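Local coordinates for (R)-specific secondary-alkylsulfatase (Pseudomonas sp., PDB 4AXH), which hydrolyses secondary alkyl sulfates enantioselectively, inverting the configuration of (R)-sulfate esters to give (S)-alcohols, as a zinc-dependent homodimer of the metallo-beta-lactamase superfamily, at residues R559-A565 with G647-F652; M570-V575 with L599-V605; Y89-K95 with A109-N113. All coordinates share one frame; numbering follows the deposited sequence.

Contact 1 (R559-A565 with G647-F652); sequences RLDTDKA and GLLDSF
Arg559 holds the backbone carbonyl of Asp650 side-on with two guanidinium nitrogens. Its NE donates to Asp650 O at 2.6 Å, approaching nearly in line with the carbonyl bond, and NH2 reaches Asp650 O at 2.9 Å from above the carbonyl plane. The oxygen lies in the guanidinium plane. A bend at chi3 (58°) turns the otherwise extended arginine chain so that NE and NH2 both face this one atom. Between the main chains, Asp650 N donates to Arg559 O at 2.8 Å and Asp561 N to Leu648 O at 3.0 Å, one bond on either side of the Leu560-Leu649 pair.

These bonds make a single beta bridge, Leu560 with Leu649, between two short lengths of chain running in opposite senses. The bridge ties the chain leaving helix 549-559 to the chain leaving helix 640-646 in the C-terminal domain, a member of the SCP2 clan.

Charges gather beside the bridge. Asp561 OD2 and Asp650 OD1 stand 3.2 Å apart, an apposition of like charges that the amine of Lys564 probably eases: its NZ forms a long salt bridge of 3.8 Å to Asp650 OD1 and another long one to Asp561 OD2. On the second subunit, Asn385 gives Asp650 a weak hydrogen bond and Lys389 a weak, long ion pair, placing this carboxylate at the dimer interface.

Apolar contacts fill the remainder. Leu560 and Leu648 run alongside each other with the same heading, Leu560 CD1 3.8 Å from Leu648 CB, and both rest on Leu587 of strand 581-588. Leu648 also reaches the methyl of Ala565 with its CD1, while its CD2 touches the Lys564 stem, the two side chains running antiparallel. Beyond the bridge, Phe652 CE2 meets Arg559 CG at 3.7 Å, ring and guanidinium planes being 70° apart.

Contact 2 (M570-V575 with L599-V605); sequences MTLNWV and LNPKADV
Asn573 spends both ends of its side-chain amide on the backbone of Asn600. Its OD1 accepts from Asn600 N at 2.8 Å, on a lone pair in the carbonyl plane, while ND2 donates to Asn600 O at 2.9 Å. Gripped at both ends, the amide is fixed in rotation. Asn600 in turn opens a type I turn to Ala603, within which its OD1 accepts from Lys602 N in an Asx turn.

A second polar grip centres on Asp604 OD2, which takes Thr571 N at 2.8 Å through its anti lone pair and Thr571 OG1 at 3.0 Å from above the carboxylate plane. Thr571 chi1 (53°) sets the hydroxyl between backbone N and carbonyl carbon, facing that oxygen.

Nonpolar contacts flank the amide of Asn573: Leu599 CD2 lies 3.6 Å from its CG, and the methyl of Ala603 lies 3.4 Å from its ND2.

In the main chain Asn573 N donates to Val605 O at 2.9 Å, while the bonds from Asp604 N and Val605 N to Thr571 O are weak. Leu572 and Val605 thereby form a parallel bridge, the start of the pairing of strands 570-576 and 605-609 in the mixed five-stranded sheet of this SCP2-clan domain.

Contact 3 (Y89-K95 with A109-N113); sequences YQFLNDK and AQLNN
Leu92 presses both its methyls against Ala109, with CD1 and CD2 each 3.8 Å from Ala109 CB, so the small residue meets the fork of the leucine. Beside this apolar touch, Gln110 stretches its side chain along the backbone of the 89-95 segment. With chi2 at -175° the chain runs extended beyond CG and brings NE2 close to two backbone carbonyl oxygens: NE2 makes a weak hydrogen bond of 3.2 Å to Leu92 O, and it lies 2.9 Å from Lys95 O. Asn113 fits against the side of the segment, crossing Leu92 at about a right angle, and its CB comes 3.7 Å from Asn93 OD1. A water links the two parts, donating to Asn93 OD1 at 2.7 Å and to the main-chain O of Gln110.

This is helix-to-loop packing: the 3-10 segment 90-92 sits against the C-terminal part of helix 103-111, folding back the connection that leads from strand 82-85 into that helix. The chain then enters strand 116-119, which pairs in the eight-stranded mixed sheet of the metallo-beta-lactamase fold.

Further out, the shape of the segment is set by its own bonds. Leu92 N donates to Tyr89 O at 3.2 Å and Asn93 N to Gln90 O at 3.1 Å, in the 3-10 pattern, and Lys95 NZ curls back to Asn93 O. Trp106 of the helix adds a weak hydrogen bond to Lys95 O. Tyr89 turns its ring end away from the contact; there its OH hydrogen-bonds Gln244 and its ring takes a cation-pi contact from Lys251, a lysine that also bonds Ala109 O and packs on Leu92. Gln110 and Leu111 also pack on Phe60 of helix 58-64.

From the N terminus, contact 3 comes first, closing the short connection between residues 89-95 and the end of helix 103-111, ahead of the metallo-beta-lactamase sheet's strand 116-119. The chain then passes through the catalytic and dimerisation regions before contact 1 opens at the end of helix 549-559. Contact 2 lies wholly within the span of contact 1: strand 570-576 meets the 599-605 turn after the 581-588 and 591-596 strands, and contact 1 closes only after helix 640-646. Contacts 1 and 2, centres about 20 Å apart, both lie in the C-terminal domain; contact 3 lies across the chain's centre, its centre about 48 Å from that of contact 1 and about 61 Å from that of contact 2.

Contact 1 (R559-A565 with G647-F652)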
loop_
_atom_site.group_PDB
_atom_site.type_symbol
_atom_site.label_atom_id
_atom_site.label_comp_id
_atom_site.label_asym_id
_atom_site.label_seq_id
_atom_site.Cartn_x
_atom_site.Cartn_y
_atom_site.Cartn_z
ATOM N N ARG A 559 -12.579 1.623 -18.442
ATOM C CA ARG A 559 -13.874 1.242 -19.021
ATOM C C ARG A 559 -13.712 0.363 -20.281
ATOM O O ARG A 559 -14.554 -0.495 -20.541
ATOM C CB ARG A 559 -14.699 2.492 -19.352
ATOM C CG ARG A 559 -15.329 3.122 -18.116
ATOM C CD ARG A 559 -16.322 4.189 -18.482
ATOM N NE ARG A 559 -17.375 3.642 -19.332
ATOM C CZ ARG A 559 -18.156 4.375 -20.108
ATOM N NH1 ARG A 559 -18.028 5.695 -20.129
ATOM N NH2 ARG A 559 -19.086 3.796 -20.855
ATOM N N LEU A 560 -12.616 0.568 -21.043
ATOM C CA LEU A 560 -12.302 -0.207 -22.239
ATOM C C LEU A 560 -12.302 -1.714 -21.946
ATOM O O LEU A 560 -11.693 -2.169 -20.966
ATOM C CB LEU A 560 -10.956 0.242 -22.838
ATOM C CG LEU A 560 -10.531 -0.421 -24.152
ATOM C CD1 LEU A 560 -11.240 0.204 -25.317
ATOM C CD2 LEU A 560 -9.056 -0.302 -24.347
ATOM N N ASP A 561 -13.027 -2.461 -22.789
ATOM C CA ASP A 561 -13.178 -3.904 -22.720
ATOM C C ASP A 561 -12.131 -4.548 -23.609
ATOM O O ASP A 561 -12.340 -4.676 -24.819
ATOM C CB ASP A 561 -14.595 -4.323 -23.158
ATOM C CG ASP A 561 -14.974 -5.787 -22.930
ATOM O OD1 ASP A 561 -14.084 -6.589 -22.533
ATOM O OD2 ASP A 561 -16.169 -6.121 -23.101
ATOM N N THR A 562 -11.015 -4.973 -22.987
ATOM C CA THR A 562 -9.863 -5.632 -23.604
ATOM C C THR A 562 -10.265 -6.741 -24.583
ATOM O O THR A 562 -9.738 -6.778 -25.692
ATOM C CB THR A 562 -8.909 -6.109 -22.507
ATOM O OG1 THR A 562 -8.518 -4.969 -21.753
ATOM C CG2 THR A 562 -7.679 -6.809 -23.051
ATOM N N ASP A 563 -11.215 -7.609 -24.197
ATOM C CA ASP A 563 -11.682 -8.713 -25.041
ATOM C C ASP A 563 -12.261 -8.301 -26.400
ATOM O O ASP A 563 -11.845 -8.854 -27.426
ATOM C CB ASP A 563 -12.641 -9.617 -24.269
ATOM C CG ASP A 563 -11.989 -10.329 -23.104
ATOM O OD1 ASP A 563 -10.727 -10.325 -23.027
ATOM O OD2 ASP A 563 -12.733 -10.907 -22.276
ATOM N N LYS A 564 -13.195 -7.330 -26.416
ATOM C CA LYS A 564 -13.761 -6.876 -27.680
ATOM C C LYS A 564 -12.832 -5.901 -28.424
ATOM O O LYS A 564 -12.791 -5.922 -29.656
ATOM C CB LYS A 564 -15.243 -6.427 -27.568
ATOM C CG LYS A 564 -15.568 -5.364 -26.512
ATOM C CD LYS A 564 -17.094 -5.237 -26.223
ATOM C CE LYS A 564 -17.460 -3.970 -25.460
ATOM N NZ LYS A 564 -18.765 -4.067 -24.748
ATOM N N ALA A 565 -12.021 -5.125 -27.671
ATOM C CA ALA A 565 -11.075 -4.136 -28.208
ATOM C C ALA A 565 -9.863 -4.728 -28.940
ATOM O O ALA A 565 -9.183 -4.002 -29.669
ATOM C CB ALA A 565 -10.635 -3.172 -27.114
ATOM N N GLY A 647 -17.710 2.271 -28.777
ATOM C CA GLY A 647 -18.450 1.013 -28.800
ATOM C C GLY A 647 -17.771 -0.086 -28.016
ATOM O O GLY A 647 -18.389 -1.108 -27.706
ATOM N N LEU A 648 -16.495 0.136 -27.681
ATOM C CA LEU A 648 -15.634 -0.790 -26.940
ATOM C C LEU A 648 -15.581 -0.484 -25.436
ATOM O O LEU A 648 -14.869 -1.159 -24.691
ATOM C CB LEU A 648 -14.213 -0.748 -27.546
ATOM C CG LEU A 648 -14.107 -1.175 -29.004
ATOM C CD1 LEU A 648 -12.788 -0.755 -29.597
ATOM C CD2 LEU A 648 -14.360 -2.664 -29.157
ATOM N N LEU A 649 -16.353 0.516 -25.000
ATOM C CA LEU A 649 -16.415 0.994 -23.632
ATOM C C LEU A 649 -17.505 0.308 -22.823
ATOM O O LEU A 649 -18.680 0.415 -23.170
ATOM C CB LEU A 649 -16.696 2.501 -23.692
ATOM C CG LEU A 649 -15.554 3.477 -23.482
ATOM C CD1 LEU A 649 -14.221 2.959 -24.034
ATOM C CD2 LEU A 649 -15.911 4.831 -24.055
ATOM N N ASP A 650 -17.126 -0.366 -21.718
ATOM C CA ASP A 650 -18.077 -1.004 -20.783
ATOM C C ASP A 650 -18.736 0.076 -19.890
ATOM O O ASP A 650 -18.278 1.224 -19.854
ATOM C CB ASP A 650 -17.365 -2.006 -19.838
ATOM C CG ASP A 650 -16.843 -3.312 -20.433
ATOM O OD1 ASP A 650 -17.635 -4.024 -21.114
ATOM O OD2 ASP A 650 -15.689 -3.692 -20.106
ATOM N N SER A 651 -19.779 -0.314 -19.144
ATOM C CA SER A 651 -20.469 0.543 -18.172
ATOM C C SER A 651 -20.602 -0.199 -16.829
ATOM O O SER A 651 -20.916 -1.395 -16.806
ATOM C CB SER A 651 -21.821 1.022 -18.698
ATOM O OG SER A 651 -21.712 2.326 -19.251
ATOM N N PHE A 652 -20.279 0.485 -15.729
ATOM C CA PHE A 652 -20.280 -0.144 -14.413
ATOM C C PHE A 652 -21.451 0.258 -13.578
ATOM O O PHE A 652 -21.785 1.438 -13.521
ATOM C CB PHE A 652 -18.984 0.151 -13.643
ATOM C CG PHE A 652 -17.675 -0.072 -14.369
ATOM C CD1 PHE A 652 -17.272 -1.352 -14.745
ATOM C CD2 PHE A 652 -16.829 0.990 -14.646
ATOM C CE1 PHE A 652 -16.060 -1.555 -15.427
ATOM C CE2 PHE A 652 -15.617 0.786 -15.310
ATOM C CZ PHE A 652 -15.242 -0.482 -15.700
#

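Contact 2 (M570-V575 with L599-V605)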
loop_
_atom_site.group_PDB
_atom_site.type_symbol
_atom_site.label_atom_id
_atom_site.label_comp_id
_atom_site.label_asym_id
_atom_site.label_seq_id
_atom_site.Cartn_x
_atom_site.Cartn_y
_atom_site.Cartn_z
ATOM N N MET A 570 -5.765 1.434 -33.067
ATOM C CA MET A 570 -5.956 2.771 -33.625
ATOM C C MET A 570 -5.308 3.812 -32.723
ATOM O O MET A 570 -4.979 3.515 -31.578
ATOM C CB MET A 570 -7.464 3.093 -33.740
ATOM C CG MET A 570 -8.206 2.959 -32.426
ATOM S SD MET A 570 -9.865 3.658 -32.400
ATOM C CE MET A 570 -10.825 2.181 -32.713
ATOM N N THR A 571 -5.177 5.044 -33.232
ATOM C CA THR A 571 -4.633 6.204 -32.527
ATOM C C THR A 571 -5.609 7.343 -32.720
ATOM O O THR A 571 -6.127 7.527 -33.821
ATOM C CB THR A 571 -3.250 6.577 -33.044
ATOM O OG1 THR A 571 -3.321 6.734 -34.459
ATOM C CG2 THR A 571 -2.186 5.550 -32.675
ATOM N N LEU A 572 -5.888 8.090 -31.653
ATOM C CA LEU A 572 -6.860 9.175 -31.685
ATOM C C LEU A 572 -6.287 10.430 -31.054
ATOM O O LEU A 572 -6.040 10.444 -29.849
ATOM C CB LEU A 572 -8.161 8.770 -30.937
ATOM C CG LEU A 572 -8.894 7.458 -31.335
ATOM C CD1 LEU A 572 -8.327 6.243 -30.582
ATOM C CD2 LEU A 572 -10.382 7.556 -31.029
ATOM N N ASN A 573 -6.075 11.486 -31.854
ATOM C CA ASN A 573 -5.655 12.786 -31.336
ATOM C C ASN A 573 -6.916 13.508 -30.879
ATOM O O ASN A 573 -7.976 13.358 -31.491
ATOM C CB ASN A 573 -4.940 13.619 -32.390
ATOM C CG ASN A 573 -3.491 13.258 -32.564
ATOM O OD1 ASN A 573 -2.857 12.648 -31.692
ATOM N ND2 ASN A 573 -2.922 13.661 -33.690
ATOM N N TRP A 574 -6.809 14.244 -29.774
ATOM C CA TRP A 574 -7.887 15.022 -29.178
ATOM C C TRP A 574 -7.343 16.423 -28.952
ATOM O O TRP A 574 -6.227 16.579 -28.429
ATOM C CB TRP A 574 -8.335 14.391 -27.849
ATOM C CG TRP A 574 -9.065 13.092 -27.992
ATOM C CD1 TRP A 574 -8.524 11.865 -28.249
ATOM C CD2 TRP A 574 -10.472 12.886 -27.837
ATOM N NE1 TRP A 574 -9.517 10.915 -28.319
ATOM C CE2 TRP A 574 -10.720 11.509 -28.039
ATOM C CE3 TRP A 574 -11.550 13.733 -27.527
ATOM C CZ2 TRP A 574 -12.003 10.959 -27.958
ATOM C CZ3 TRP A 574 -12.823 13.190 -27.458
ATOM C CH2 TRP A 574 -13.041 11.820 -27.682
ATOM N N VAL A 575 -8.092 17.443 -29.401
ATOM C CA VAL A 575 -7.676 18.839 -29.271
ATOM C C VAL A 575 -8.764 19.668 -28.672
ATOM O O VAL A 575 -9.884 19.686 -29.177
ATOM C CB VAL A 575 -6.929 19.473 -30.492
ATOM C CG1 VAL A 575 -6.802 18.512 -31.681
ATOM C CG2 VAL A 575 -7.505 20.824 -30.913
ATOM N N LEU A 599 0.722 15.046 -29.733
ATOM C CA LEU A 599 -0.131 14.818 -30.896
ATOM C C LEU A 599 0.601 13.818 -31.784
ATOM O O LEU A 599 1.757 14.056 -32.158
ATOM C CB LEU A 599 -0.419 16.111 -31.691
ATOM C CG LEU A 599 -1.441 17.101 -31.135
ATOM C CD1 LEU A 599 -1.281 18.451 -31.798
ATOM C CD2 LEU A 599 -2.873 16.594 -31.297
ATOM N N ASN A 600 -0.041 12.682 -32.086
ATOM C CA ASN A 600 0.575 11.684 -32.954
ATOM C C ASN A 600 0.541 12.205 -34.389
ATOM O O ASN A 600 -0.513 12.648 -34.852
ATOM C CB ASN A 600 -0.108 10.327 -32.851
ATOM C CG ASN A 600 0.770 9.215 -33.356
ATOM O OD1 ASN A 600 0.868 8.968 -34.560
ATOM N ND2 ASN A 600 1.476 8.559 -32.450
ATOM N N PRO A 601 1.688 12.228 -35.095
ATOM C CA PRO A 601 1.681 12.759 -36.470
ATOM C C PRO A 601 0.916 11.886 -37.468
ATOM O O PRO A 601 0.367 12.410 -38.436
ATOM C CB PRO A 601 3.176 12.878 -36.825
ATOM C CG PRO A 601 3.925 12.638 -35.534
ATOM C CD PRO A 601 3.035 11.775 -34.701
ATOM N N LYS A 602 0.850 10.570 -37.213
ATOM C CA LYS A 602 0.170 9.619 -38.086
ATOM C C LYS A 602 -1.120 9.086 -37.421
ATOM O O LYS A 602 -1.434 7.901 -37.536
ATOM C CB LYS A 602 1.157 8.491 -38.474
ATOM C CG LYS A 602 0.894 7.814 -39.820
ATOM C CD LYS A 602 1.364 6.340 -39.836
ATOM C CE LYS A 602 0.250 5.339 -39.566
ATOM N NZ LYS A 602 0.711 3.922 -39.594
ATOM N N ALA A 603 -1.879 9.965 -36.741
ATOM C CA ALA A 603 -3.113 9.557 -36.064
ATOM C C ALA A 603 -4.256 9.261 -37.028
ATOM O O ALA A 603 -4.464 10.006 -37.992
ATOM C CB ALA A 603 -3.536 10.588 -35.031
ATOM N N ASP A 604 -4.988 8.159 -36.762
ATOM C CA ASP A 604 -6.127 7.685 -37.549
ATOM C C ASP A 604 -7.274 8.700 -37.580
ATOM O O ASP A 604 -7.909 8.869 -38.619
ATOM C CB ASP A 604 -6.630 6.326 -37.026
ATOM C CG ASP A 604 -5.601 5.213 -37.091
ATOM O OD1 ASP A 604 -5.324 4.723 -38.207
ATOM O OD2 ASP A 604 -5.060 4.846 -36.033
ATOM N N VAL A 605 -7.541 9.361 -36.439
ATOM C CA VAL A 605 -8.618 10.347 -36.272
ATOM C C VAL A 605 -8.120 11.488 -35.384
ATOM O O VAL A 605 -7.234 11.269 -34.558
ATOM C CB VAL A 605 -9.896 9.704 -35.666
ATOM C CG1 VAL A 605 -11.160 10.247 -36.292
ATOM C CG2 VAL A 605 -9.857 8.195 -35.715
#

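Contact 3 (Y89-K95 with A109-N113)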
loop_
_atom_site.group_PDB
_atom_site.type_symbol
_atom_site.label_atom_id
_atom_site.label_comp_id
_atom_site.label_asym_id
_atom_site.label_seq_id
_atom_site.Cartn_x
_atom_site.Cartn_y
_atom_site.Cartn_z
ATOM N N TYR A 89 -32.243 8.609 16.070
ATOM C CA TYR A 89 -31.358 8.125 17.123
ATOM C C TYR A 89 -31.837 8.436 18.554
ATOM O O TYR A 89 -31.039 8.398 19.490
ATOM C CB TYR A 89 -29.924 8.600 16.874
ATOM C CG TYR A 89 -29.365 8.110 15.563
ATOM C CD1 TYR A 89 -28.873 6.812 15.431
ATOM C CD2 TYR A 89 -29.326 8.941 14.445
ATOM C CE1 TYR A 89 -28.381 6.343 14.205
ATOM C CE2 TYR A 89 -28.825 8.489 13.219
ATOM C CZ TYR A 89 -28.367 7.183 13.100
ATOM O OH TYR A 89 -27.880 6.734 11.895
ATOM N N GLN A 90 -33.153 8.679 18.723
ATOM C CA GLN A 90 -33.802 8.990 20.000
ATOM C C GLN A 90 -33.639 7.885 21.066
ATOM O O GLN A 90 -33.473 8.205 22.245
ATOM C CB GLN A 90 -35.277 9.309 19.788
ATOM C CG GLN A 90 -35.828 10.253 20.848
ATOM C CD GLN A 90 -35.853 11.676 20.373
ATOM O OE1 GLN A 90 -36.924 12.220 20.067
ATOM N NE2 GLN A 90 -34.684 12.315 20.316
ATOM N N PHE A 91 -33.650 6.604 20.646
ATOM C CA PHE A 91 -33.472 5.426 21.507
ATOM C C PHE A 91 -32.180 5.460 22.342
ATOM O O PHE A 91 -32.085 4.753 23.361
ATOM C CB PHE A 91 -33.537 4.132 20.666
ATOM C CG PHE A 91 -32.476 4.021 19.595
ATOM C CD1 PHE A 91 -32.635 4.640 18.359
ATOM C CD2 PHE A 91 -31.335 3.274 19.804
ATOM C CE1 PHE A 91 -31.649 4.534 17.371
ATOM C CE2 PHE A 91 -30.358 3.168 18.813
ATOM C CZ PHE A 91 -30.511 3.811 17.609
ATOM N N LEU A 92 -31.192 6.276 21.918
ATOM C CA LEU A 92 -29.894 6.386 22.579
ATOM C C LEU A 92 -29.887 7.345 23.743
ATOM O O LEU A 92 -29.086 7.170 24.665
ATOM C CB LEU A 92 -28.806 6.816 21.569
ATOM C CG LEU A 92 -28.423 5.810 20.513
ATOM C CD1 LEU A 92 -27.719 6.481 19.347
ATOM C CD2 LEU A 92 -27.589 4.688 21.108
ATOM N N ASN A 93 -30.715 8.386 23.673
ATOM C CA ASN A 93 -30.742 9.467 24.645
ATOM C C ASN A 93 -31.101 9.177 26.091
ATOM O O ASN A 93 -32.219 8.717 26.405
ATOM C CB ASN A 93 -31.496 10.684 24.113
ATOM C CG ASN A 93 -30.771 11.476 23.052
ATOM O OD1 ASN A 93 -29.445 11.373 23.024
ATOM N ND2 ASN A 93 -31.392 12.227 22.286
ATOM N N ASP A 94 -30.132 9.539 26.980
ATOM C CA ASP A 94 -30.195 9.464 28.448
ATOM C C ASP A 94 -30.755 8.115 28.945
ATOM O O ASP A 94 -31.763 8.043 29.661
ATOM C CB ASP A 94 -30.932 10.699 29.035
ATOM C CG ASP A 94 -30.259 12.045 28.754
ATOM O OD1 ASP A 94 -29.045 12.190 29.072
ATOM O OD2 ASP A 94 -30.948 12.959 28.229
ATOM N N LYS A 95 -30.109 7.043 28.464
ATOM C CA LYS A 95 -30.391 5.633 28.713
ATOM C C LYS A 95 -29.047 4.877 28.659
ATOM O O LYS A 95 -28.030 5.469 28.271
ATOM C CB LYS A 95 -31.369 5.071 27.671
ATOM C CG LYS A 95 -32.816 5.396 27.956
ATOM C CD LYS A 95 -33.701 4.932 26.798
ATOM C CE LYS A 95 -34.710 5.988 26.366
ATOM N NZ LYS A 95 -34.100 7.115 25.584
ATOM N N ALA A 109 -21.960 6.516 20.586
ATOM C CA ALA A 109 -23.231 6.790 19.921
ATOM C C ALA A 109 -23.937 7.939 20.618
ATOM O O ALA A 109 -24.352 8.877 19.953
ATOM C CB ALA A 109 -24.111 5.539 19.923
ATOM N N GLN A 110 -23.981 7.906 21.963
ATOM C CA GLN A 110 -24.605 8.917 22.824
ATOM C C GLN A 110 -23.932 10.245 22.727
ATOM O O GLN A 110 -24.618 11.262 22.762
ATOM C CB GLN A 110 -24.642 8.481 24.294
ATOM C CG GLN A 110 -25.641 7.373 24.595
ATOM C CD GLN A 110 -25.666 7.110 26.069
ATOM O OE1 GLN A 110 -24.736 6.536 26.636
ATOM N NE2 GLN A 110 -26.698 7.593 26.726
ATOM N N LEU A 111 -22.597 10.248 22.637
ATOM C CA LEU A 111 -21.814 11.468 22.529
ATOM C C LEU A 111 -22.096 12.141 21.191
ATOM O O LEU A 111 -22.352 13.338 21.137
ATOM C CB LEU A 111 -20.317 11.150 22.695
ATOM C CG LEU A 111 -19.800 10.933 24.137
ATOM C CD1 LEU A 111 -18.514 10.133 24.152
ATOM C CD2 LEU A 111 -19.564 12.223 24.826
ATOM N N ASN A 112 -22.131 11.347 20.123
ATOM C CA ASN A 112 -22.368 11.785 18.744
ATOM C C ASN A 112 -23.784 12.316 18.506
ATOM O O ASN A 112 -24.074 12.830 17.420
ATOM C CB ASN A 112 -21.984 10.660 17.749
ATOM C CG ASN A 112 -20.496 10.493 17.562
ATOM O OD1 ASN A 112 -19.735 11.452 17.659
ATOM N ND2 ASN A 112 -20.044 9.276 17.262
ATOM N N ASN A 113 -24.651 12.200 19.524
ATOM C CA ASN A 113 -26.028 12.686 19.536
ATOM C C ASN A 113 -26.071 14.128 20.002
ATOM O O ASN A 113 -27.059 14.823 19.736
ATOM C CB ASN A 113 -26.904 11.839 20.440
ATOM C CG ASN A 113 -27.327 10.526 19.885
ATOM O OD1 ASN A 113 -27.054 9.481 20.452
ATOM N ND2 ASN A 113 -28.135 10.548 18.876
HETATM O O HOH W 1 -26.875 11.598 23.848
#